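Long-range contacts in glucanase (Klebsiella pneumoniae, PDB 5GY3), which probably hydrolyses internal beta-1,4-glucosidic bonds in cellulose, lichenin and cereal beta-glucans, as a family 8 glycoside hydrolase: residues G185-S193 and W253-V261; F11-I19 and F48-D56. All blocks are in the same frame, centred on the assembly; numbering follows the deposited sequence.

Interaction 1 of 2, residues G185-S193 and W253-V261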
loop_
_atom_site.group_PDB
_atom_site.type_symbol
_atom_site.label_atom_id
_atom_site.label_comp_id
_atom_site.label_asym_id
_atom_site.label_seq_id
_atom_site.Cartn_x
_atom_site.Cartn_y
_atom_site.Cartn_z
ATOM N N GLY A 185 4.947 1.619 17.908
ATOM C CA GLY A 185 4.439 0.401 18.521
ATOM C C GLY A 185 3.892 0.684 19.902
ATOM O O GLY A 185 4.540 1.388 20.683
ATOM N N TRP A 186 2.701 0.164 20.206
ATOM C CA TRP A 186 1.999 0.515 21.432
ATOM C C TRP A 186 1.359 -0.727 22.037
ATOM O O TRP A 186 1.120 -1.721 21.354
ATOM C CB TRP A 186 0.950 1.621 21.173
ATOM C CG TRP A 186 1.664 2.851 20.754
ATOM C CD1 TRP A 186 2.248 3.770 21.574
ATOM C CD2 TRP A 186 1.983 3.251 19.408
ATOM N NE1 TRP A 186 2.888 4.738 20.824
ATOM C CE2 TRP A 186 2.742 4.436 19.495
ATOM C CE3 TRP A 186 1.697 2.721 18.139
ATOM C CZ2 TRP A 186 3.218 5.111 18.364
ATOM C CZ3 TRP A 186 2.168 3.396 17.013
ATOM C CH2 TRP A 186 2.919 4.582 17.139
ATOM N N GLY A 187 1.094 -0.647 23.347
ATOM C CA GLY A 187 0.441 -1.736 24.054
ATOM C C GLY A 187 1.319 -2.972 24.161
ATOM O O GLY A 187 2.526 -2.952 23.934
ATOM N N LYS A 188 0.671 -4.082 24.514
ATOM C CA LYS A 188 1.414 -5.327 24.686
ATOM C C LYS A 188 1.832 -5.964 23.367
ATOM O O LYS A 188 2.741 -6.805 23.364
ATOM C CB LYS A 188 0.577 -6.315 25.497
ATOM C CG LYS A 188 0.235 -5.817 26.882
ATOM C CD LYS A 188 -0.713 -6.789 27.566
ATOM C CE LYS A 188 -0.930 -6.408 29.020
ATOM N NZ LYS A 188 -1.771 -7.417 29.717
ATOM N N SER A 189 1.193 -5.604 22.247
ATOM C CA SER A 189 1.610 -6.160 20.964
ATOM C C SER A 189 2.792 -5.413 20.350
ATOM O O SER A 189 3.426 -5.946 19.436
ATOM C CB SER A 189 0.446 -6.145 19.972
ATOM O OG SER A 189 0.151 -4.805 19.592
ATOM N N HIS A 190 3.086 -4.200 20.829
ATOM C CA HIS A 190 4.154 -3.357 20.278
ATOM C C HIS A 190 3.985 -3.163 18.776
ATOM O O HIS A 190 4.960 -3.092 18.023
ATOM C CB HIS A 190 5.541 -3.925 20.596
ATOM C CG HIS A 190 5.745 -4.207 22.050
ATOM N ND1 HIS A 190 5.892 -3.207 22.985
ATOM C CD2 HIS A 190 5.825 -5.375 22.731
ATOM C CE1 HIS A 190 6.055 -3.747 24.182
ATOM N NE2 HIS A 190 6.009 -5.061 24.056
ATOM N N LEU A 191 2.739 -3.065 18.334
ATOM C CA LEU A 191 2.465 -2.892 16.917
ATOM C C LEU A 191 2.016 -1.468 16.621
ATOM O O LEU A 191 1.461 -0.787 17.487
ATOM C CB LEU A 191 1.383 -3.877 16.451
ATOM C CG LEU A 191 1.803 -5.347 16.379
ATOM C CD1 LEU A 191 0.595 -6.187 16.072
ATOM C CD2 LEU A 191 2.890 -5.553 15.300
ATOM N N PRO A 192 2.224 -0.991 15.396
ATOM C CA PRO A 192 1.682 0.316 15.001
ATOM C C PRO A 192 0.213 0.229 14.596
ATOM O O PRO A 192 -0.290 -0.810 14.168
ATOM C CB PRO A 192 2.554 0.696 13.800
ATOM C CG PRO A 192 2.817 -0.628 13.141
ATOM C CD PRO A 192 2.930 -1.648 14.278
ATOM N N SER A 193 -0.471 1.361 14.735
ATOM C CA SER A 193 -1.853 1.500 14.286
ATOM C C SER A 193 -1.904 1.914 12.812
ATOM O O SER A 193 -0.879 2.185 12.174
ATOM C CB SER A 193 -2.585 2.518 15.158
ATOM O OG SER A 193 -1.833 3.718 15.268
ATOM N N TRP A 253 -7.960 -7.577 13.795
ATOM C CA TRP A 253 -7.341 -6.323 14.197
ATOM C C TRP A 253 -7.037 -6.364 15.688
ATOM O O TRP A 253 -7.565 -7.201 16.427
ATOM C CB TRP A 253 -8.220 -5.098 13.872
ATOM C CG TRP A 253 -9.663 -5.145 14.358
ATOM C CD1 TRP A 253 -10.768 -5.454 13.608
ATOM C CD2 TRP A 253 -10.153 -4.834 15.676
ATOM N NE1 TRP A 253 -11.908 -5.366 14.380
ATOM C CE2 TRP A 253 -11.559 -4.987 15.649
ATOM C CE3 TRP A 253 -9.546 -4.427 16.870
ATOM C CZ2 TRP A 253 -12.357 -4.772 16.774
ATOM C CZ3 TRP A 253 -10.344 -4.215 17.990
ATOM C CH2 TRP A 253 -11.737 -4.380 17.929
ATOM N N ILE A 254 -6.171 -5.447 16.126
ATOM C CA ILE A 254 -5.955 -5.218 17.553
ATOM C C ILE A 254 -5.916 -3.719 17.817
ATOM O O ILE A 254 -5.322 -2.951 17.053
ATOM C CB ILE A 254 -4.666 -5.911 18.067
ATOM C CG1 ILE A 254 -4.394 -5.516 19.523
ATOM C CG2 ILE A 254 -3.455 -5.574 17.189
ATOM C CD1 ILE A 254 -3.343 -6.371 20.204
ATOM N N ASN A 255 -6.601 -3.291 18.874
ATOM C CA ASN A 255 -6.466 -1.921 19.366
ATOM C C ASN A 255 -5.147 -1.837 20.129
ATOM O O ASN A 255 -4.992 -2.464 21.182
ATOM C CB ASN A 255 -7.660 -1.566 20.248
ATOM C CG ASN A 255 -7.621 -0.132 20.752
ATOM O OD1 ASN A 255 -6.592 0.362 21.226
ATOM N ND2 ASN A 255 -8.759 0.541 20.663
ATOM N N VAL A 256 -4.176 -1.090 19.596
ATOM C CA VAL A 256 -2.838 -1.132 20.191
ATOM C C VAL A 256 -2.749 -0.275 21.441
ATOM O O VAL A 256 -1.765 -0.382 22.185
ATOM C CB VAL A 256 -1.746 -0.721 19.182
ATOM C CG1 VAL A 256 -1.749 -1.672 17.970
ATOM C CG2 VAL A 256 -1.929 0.719 18.740
ATOM N N SER A 257 -3.768 0.541 21.714
ATOM C CA SER A 257 -3.793 1.351 22.927
ATOM C C SER A 257 -4.411 0.606 24.101
ATOM O O SER A 257 -3.929 0.729 25.232
ATOM C CB SER A 257 -4.557 2.650 22.682
ATOM O OG SER A 257 -3.760 3.549 21.933
ATOM N N THR A 258 -5.466 -0.169 23.853
ATOM C CA THR A 258 -6.171 -0.885 24.908
ATOM C C THR A 258 -5.897 -2.380 24.914
ATOM O O THR A 258 -6.275 -3.052 25.883
ATOM C CB THR A 258 -7.685 -0.684 24.781
ATOM O OG1 THR A 258 -8.155 -1.384 23.615
ATOM C CG2 THR A 258 -8.016 0.792 24.673
ATOM N N ASN A 259 -5.307 -2.918 23.845
ATOM C CA ASN A 259 -5.026 -4.341 23.632
ATOM C C ASN A 259 -6.277 -5.158 23.332
ATOM O O ASN A 259 -6.183 -6.382 23.184
ATOM C CB ASN A 259 -4.256 -4.946 24.809
ATOM C CG ASN A 259 -2.958 -4.204 25.069
ATOM O OD1 ASN A 259 -2.166 -3.989 24.147
ATOM N ND2 ASN A 259 -2.756 -3.764 26.310
ATOM N N GLU A 260 -7.439 -4.518 23.219
ATOM C CA GLU A 260 -8.623 -5.228 22.748
ATOM C C GLU A 260 -8.385 -5.772 21.342
ATOM O O GLU A 260 -7.812 -5.090 20.492
ATOM C CB GLU A 260 -9.836 -4.293 22.747
ATOM C CG GLU A 260 -11.111 -4.949 22.225
ATOM C CD GLU A 260 -12.245 -3.962 21.984
ATOM O OE1 GLU A 260 -12.002 -2.736 22.003
ATOM O OE2 GLU A 260 -13.385 -4.417 21.753
ATOM N N VAL A 261 -8.844 -7.000 21.087
ATOM C CA VAL A 261 -8.676 -7.612 19.772
ATOM C C VAL A 261 -10.040 -7.854 19.135
ATOM O O VAL A 261 -11.081 -7.914 19.806
ATOM C CB VAL A 261 -7.882 -8.938 19.811
ATOM C CG1 VAL A 261 -6.497 -8.723 20.362
ATOM C CG2 VAL A 261 -8.640 -9.998 20.614
HETATM O O HOH W 1 -1.056 -3.601 21.697
#
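CG2 of Val256 lies obliquely to the indole of Trp186, 4.2 Å from its CE3. It is nearer to CB of Trp186, at 3.9 Å, and the ring itself leads off to Met204 and Pro206 of strand 204-206. The other flat group at the contact is the amide of Asn259. Its OD1 accepts from the backbone N of Lys188 at 2.9 Å. The donor is tilted 30° from the carbonyl plane. The side chains of Lys188 and Asn259 cross at about a right angle, with Lys188 CG 3.7 Å from Asn259 ND2. CG of Asn259 stands anti to its own carbonyl carbon (chi1 -57°), and this turns the amide to the 187-189 backbone. Water 1 adds a second link. It takes a hydrogen bond from Ser189 N and lies 2.7 Å from Asn259 OD1 and 2.9 Å from Trp186 O.

Val256 fills the middle. Its CG1 packs 3.4 Å from Leu191 O, and its CG2 also approaches CB of Ser193. Farther along, CD1 of Ile254 reaches CB of Ser189 at 3.8 Å, where Trp241 of helix 236-243 touches both residues. Asn259 thus pins its turn to the loop after helix 167-183. Asn255 OD1 accepts from the N atoms of Ser257 and Thr258, forming an Asx turn at the end of strand 254-255, which pairs antiparallel with strand 213-214.

Interaction 2 of 2, residues F11-I19 and F48-D56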
loop_
_atom_site.group_PDB
_atom_site.type_symbol
_atom_site.label_atom_id
_atom_site.label_comp_id
_atom_site.label_asym_id
_atom_site.label_seq_id
_atom_site.Cartn_x
_atom_site.Cartn_y
_atom_site.Cartn_z
ATOM N N PHE A 11 -13.639 -7.804 -10.819
ATOM C CA PHE A 11 -13.367 -6.458 -10.346
ATOM C C PHE A 11 -12.928 -5.458 -11.406
ATOM O O PHE A 11 -12.890 -4.261 -11.110
ATOM C CB PHE A 11 -12.298 -6.497 -9.241
ATOM C CG PHE A 11 -12.614 -7.457 -8.144
ATOM C CD1 PHE A 11 -13.692 -7.227 -7.296
ATOM C CD2 PHE A 11 -11.864 -8.609 -7.974
ATOM C CE1 PHE A 11 -13.997 -8.119 -6.281
ATOM C CE2 PHE A 11 -12.162 -9.502 -6.961
ATOM C CZ PHE A 11 -13.235 -9.248 -6.107
ATOM N N MET A 12 -12.590 -5.881 -12.617
ATOM C CA MET A 12 -12.135 -4.932 -13.627
ATOM C C MET A 12 -13.243 -4.656 -14.641
ATOM O O MET A 12 -13.789 -5.587 -15.241
ATOM C CB MET A 12 -10.878 -5.437 -14.338
ATOM C CG MET A 12 -10.278 -4.401 -15.272
ATOM S SD MET A 12 -8.780 -5.012 -16.090
ATOM C CE MET A 12 -8.444 -3.640 -17.192
ATOM N N MET A 13 -13.568 -3.376 -14.825
ATOM C CA MET A 13 -14.551 -2.929 -15.801
ATOM C C MET A 13 -13.899 -2.759 -17.162
ATOM O O MET A 13 -12.685 -2.556 -17.263
ATOM C CB MET A 13 -15.176 -1.600 -15.370
ATOM C CG MET A 13 -16.115 -1.664 -14.169
ATOM S SD MET A 13 -17.431 -2.889 -14.322
ATOM C CE MET A 13 -16.825 -4.183 -13.249
ATOM N N PRO A 14 -14.684 -2.833 -18.238
ATOM C CA PRO A 14 -14.093 -2.697 -19.581
ATOM C C PRO A 14 -13.420 -1.353 -19.817
ATOM O O PRO A 14 -12.518 -1.272 -20.667
ATOM C CB PRO A 14 -15.290 -2.914 -20.521
ATOM C CG PRO A 14 -16.520 -2.811 -19.649
ATOM C CD PRO A 14 -16.098 -3.242 -18.286
ATOM N N ASP A 15 -13.799 -0.304 -19.079
ATOM C CA ASP A 15 -13.147 0.992 -19.226
ATOM C C ASP A 15 -11.818 1.079 -18.484
ATOM O O ASP A 15 -11.158 2.120 -18.572
ATOM C CB ASP A 15 -14.070 2.133 -18.767
ATOM C CG ASP A 15 -14.478 2.035 -17.294
ATOM O OD1 ASP A 15 -14.018 1.123 -16.575
ATOM O OD2 ASP A 15 -15.265 2.902 -16.850
ATOM N N GLY A 16 -11.405 0.021 -17.782
ATOM C CA GLY A 16 -10.157 0.017 -17.045
ATOM C C GLY A 16 -10.266 0.299 -15.557
ATOM O O GLY A 16 -9.230 0.328 -14.881
ATOM N N ARG A 17 -11.474 0.514 -15.026
ATOM C CA ARG A 17 -11.652 0.697 -13.586
ATOM C C ARG A 17 -11.574 -0.628 -12.844
ATOM O O ARG A 17 -12.092 -1.647 -13.314
ATOM C CB ARG A 17 -13.008 1.346 -13.273
ATOM C CG ARG A 17 -13.137 2.775 -13.689
ATOM C CD ARG A 17 -14.522 3.362 -13.368
ATOM N NE ARG A 17 -15.562 2.787 -14.222
ATOM C CZ ARG A 17 -16.665 2.189 -13.779
ATOM N NH1 ARG A 17 -16.909 2.102 -12.479
ATOM N NH2 ARG A 17 -17.534 1.692 -14.644
ATOM N N ILE A 18 -10.932 -0.605 -11.669
ATOM C CA ILE A 18 -11.033 -1.676 -10.681
ATOM C C ILE A 18 -12.092 -1.266 -9.671
ATOM O O ILE A 18 -12.069 -0.137 -9.160
ATOM C CB ILE A 18 -9.688 -1.932 -9.980
ATOM C CG1 ILE A 18 -8.679 -2.489 -10.979
ATOM C CG2 ILE A 18 -9.870 -2.907 -8.810
ATOM C CD1 ILE A 18 -8.926 -3.931 -11.385
ATOM N N ILE A 19 -13.020 -2.173 -9.387
ATOM C CA ILE A 19 -14.219 -1.858 -8.620
ATOM C C ILE A 19 -14.092 -2.477 -7.238
ATOM O O ILE A 19 -13.933 -3.698 -7.105
ATOM C CB ILE A 19 -15.480 -2.368 -9.333
ATOM C CG1 ILE A 19 -15.638 -1.683 -10.686
ATOM C CG2 ILE A 19 -16.682 -2.102 -8.504
ATOM C CD1 ILE A 19 -15.637 -0.186 -10.610
ATOM N N PHE A 48 -2.886 -3.918 -18.491
ATOM C CA PHE A 48 -2.084 -2.833 -17.931
ATOM C C PHE A 48 -2.384 -1.510 -18.628
ATOM O O PHE A 48 -2.586 -0.482 -17.971
ATOM C CB PHE A 48 -0.593 -3.156 -18.027
ATOM C CG PHE A 48 0.278 -2.102 -17.393
ATOM C CD1 PHE A 48 0.662 -0.979 -18.104
ATOM C CD2 PHE A 48 0.694 -2.230 -16.079
ATOM C CE1 PHE A 48 1.434 0.012 -17.518
ATOM C CE2 PHE A 48 1.469 -1.244 -15.489
ATOM C CZ PHE A 48 1.835 -0.124 -16.212
ATOM N N ASP A 49 -2.393 -1.509 -19.964
ATOM C CA ASP A 49 -2.623 -0.260 -20.683
ATOM C C ASP A 49 -4.035 0.272 -20.443
ATOM O O ASP A 49 -4.231 1.492 -20.367
ATOM C CB ASP A 49 -2.344 -0.451 -22.181
ATOM C CG ASP A 49 -0.843 -0.493 -22.510
ATOM O OD1 ASP A 49 -0.029 0.043 -21.729
ATOM O OD2 ASP A 49 -0.467 -1.047 -23.565
ATOM N N LYS A 50 -5.026 -0.621 -20.309
ATOM C CA LYS A 50 -6.386 -0.184 -19.982
ATOM C C LYS A 50 -6.434 0.445 -18.595
ATOM O O LYS A 50 -7.032 1.510 -18.399
ATOM C CB LYS A 50 -7.364 -1.362 -20.047
ATOM C CG LYS A 50 -7.879 -1.759 -21.434
ATOM C CD LYS A 50 -8.606 -3.134 -21.391
ATOM C CE LYS A 50 -7.654 -4.289 -21.759
ATOM N NZ LYS A 50 -7.922 -5.639 -21.128
ATOM N N LEU A 51 -5.823 -0.225 -17.611
ATOM C CA LEU A 51 -5.816 0.283 -16.242
ATOM C C LEU A 51 -5.125 1.632 -16.171
ATOM O O LEU A 51 -5.625 2.574 -15.540
ATOM C CB LEU A 51 -5.115 -0.713 -15.318
ATOM C CG LEU A 51 -5.762 -2.077 -15.124
ATOM C CD1 LEU A 51 -4.760 -3.087 -14.561
ATOM C CD2 LEU A 51 -6.966 -1.940 -14.203
ATOM N N TRP A 52 -3.967 1.740 -16.823
ATOM C CA TRP A 52 -3.187 2.974 -16.776
ATOM C C TRP A 52 -3.873 4.091 -17.555
ATOM O O TRP A 52 -3.925 5.238 -17.091
ATOM C CB TRP A 52 -1.773 2.704 -17.306
ATOM C CG TRP A 52 -0.935 3.930 -17.525
ATOM C CD1 TRP A 52 -0.201 4.235 -18.644
ATOM C CD2 TRP A 52 -0.733 5.017 -16.607
ATOM N NE1 TRP A 52 0.435 5.445 -18.478
ATOM C CE2 TRP A 52 0.121 5.946 -17.238
ATOM C CE3 TRP A 52 -1.203 5.300 -15.318
ATOM C CZ2 TRP A 52 0.521 7.133 -16.620
ATOM C CZ3 TRP A 52 -0.808 6.478 -14.706
ATOM C CH2 TRP A 52 0.042 7.384 -15.359
ATOM N N GLN A 53 -4.421 3.771 -18.728
ATOM C CA GLN A 53 -5.124 4.777 -19.519
ATOM C C GLN A 53 -6.296 5.375 -18.747
ATOM O O GLN A 53 -6.506 6.590 -18.774
ATOM C CB GLN A 53 -5.603 4.163 -20.837
ATOM C CG GLN A 53 -6.619 5.001 -21.616
ATOM C CD GLN A 53 -7.164 4.256 -22.839
ATOM O OE1 GLN A 53 -7.201 3.020 -22.863
ATOM N NE2 GLN A 53 -7.586 5.006 -23.857
ATOM N N TRP A 54 -7.073 4.543 -18.051
ATOM C CA TRP A 54 -8.181 5.101 -17.285
ATOM C C TRP A 54 -7.663 5.942 -16.122
ATOM O O TRP A 54 -8.155 7.051 -15.879
ATOM C CB TRP A 54 -9.112 4.000 -16.775
ATOM C CG TRP A 54 -10.249 4.599 -16.004
ATOM C CD1 TRP A 54 -11.446 5.039 -16.506
ATOM C CD2 TRP A 54 -10.276 4.882 -14.598
ATOM N NE1 TRP A 54 -12.220 5.562 -15.491
ATOM C CE2 TRP A 54 -11.524 5.481 -14.313
ATOM C CE3 TRP A 54 -9.370 4.680 -13.550
ATOM C CZ2 TRP A 54 -11.887 5.877 -13.022
ATOM C CZ3 TRP A 54 -9.733 5.068 -12.271
ATOM C CH2 TRP A 54 -10.981 5.660 -12.018
ATOM N N THR A 55 -6.654 5.437 -15.413
ATOM C CA THR A 55 -6.096 6.164 -14.276
ATOM C C THR A 55 -5.583 7.531 -14.698
ATOM O O THR A 55 -5.891 8.552 -14.069
ATOM C CB THR A 55 -4.963 5.348 -13.659
ATOM O OG1 THR A 55 -5.452 4.047 -13.329
ATOM C CG2 THR A 55 -4.407 6.041 -12.409
ATOM N N ASP A 56 -4.781 7.566 -15.760
ATOM C CA ASP A 56 -4.173 8.814 -16.188
ATOM C C ASP A 56 -5.232 9.784 -16.698
ATOM O O ASP A 56 -5.290 10.938 -16.259
ATOM C CB ASP A 56 -3.110 8.530 -17.249
ATOM C CG ASP A 56 -2.313 9.760 -17.625
ATOM O OD1 ASP A 56 -2.100 10.624 -16.756
ATOM O OD2 ASP A 56 -1.893 9.857 -18.797
#
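Arg17 lays its CG over one face of the Trp54 indole, 3.5 Å from the centroid of the five-membered ring, in a CH-pi contact. Here the packing is tight. CG of Trp54 is anti to the backbone N (chi1 -179°), which swings the ring out from the helix and under the arginine. Beyond CG the arginine chain bends at chi3 (-70°). NE then meets the syn lone pair of Asp15 OD2 at 2.6 Å in a nearly straight salt bridge, which fixes the guanidinium. Asp15 OD1 takes the N-H of Arg17, closing an Asx turn. Gly16 lets the backbone come close to the helix, its CA 4.4 Å from CA of Leu51. CD2 of Leu51 lies 3.3 Å from Gly16 O and 3.7 Å from Ile18 CG1. CE of Met12 touches CG of Leu51 at 3.7 Å and also CB of Lys50.

The solvent side is looser. There O of exposed Pro14 stays 4.4 Å from CD of Lys50.

Gln32 of helix 29-41 hydrogen-bonds to Gly16 O, Ile18 N and Thr55 OG1, and so bridges loop and helix. Tyr71 of strand 70-71 meets Trp54 edge-to-face, Ser27 of strand 27-28 touches Arg17 and Trp54, and helix 86-103 packs against Thr55.

How the interactions relate
From the N terminus, helix 2-11 runs into the loop 11-19. The chain then passes strand 27-28 and helix 29-41 and reaches helix 45-59, where interaction 2 closes a loop with 28 residues between its segments. Much later, helix 167-183 ends in the loop 185-193. After 59 intervening residues, which include helices 220-228 and 236-243, strand 254-255 returns to it and closes interaction 1. The two loops are in series and neither nest nor cross. The centres of interactions 1 and 2 are about 37 Å apart. They lie on opposite sides of the chain's centre. Interaction 1 joins the loop after helix 167-183 to strand 254-255 and its following turn; interaction 2 ties the loop after helix 2-11 to helix 45-59.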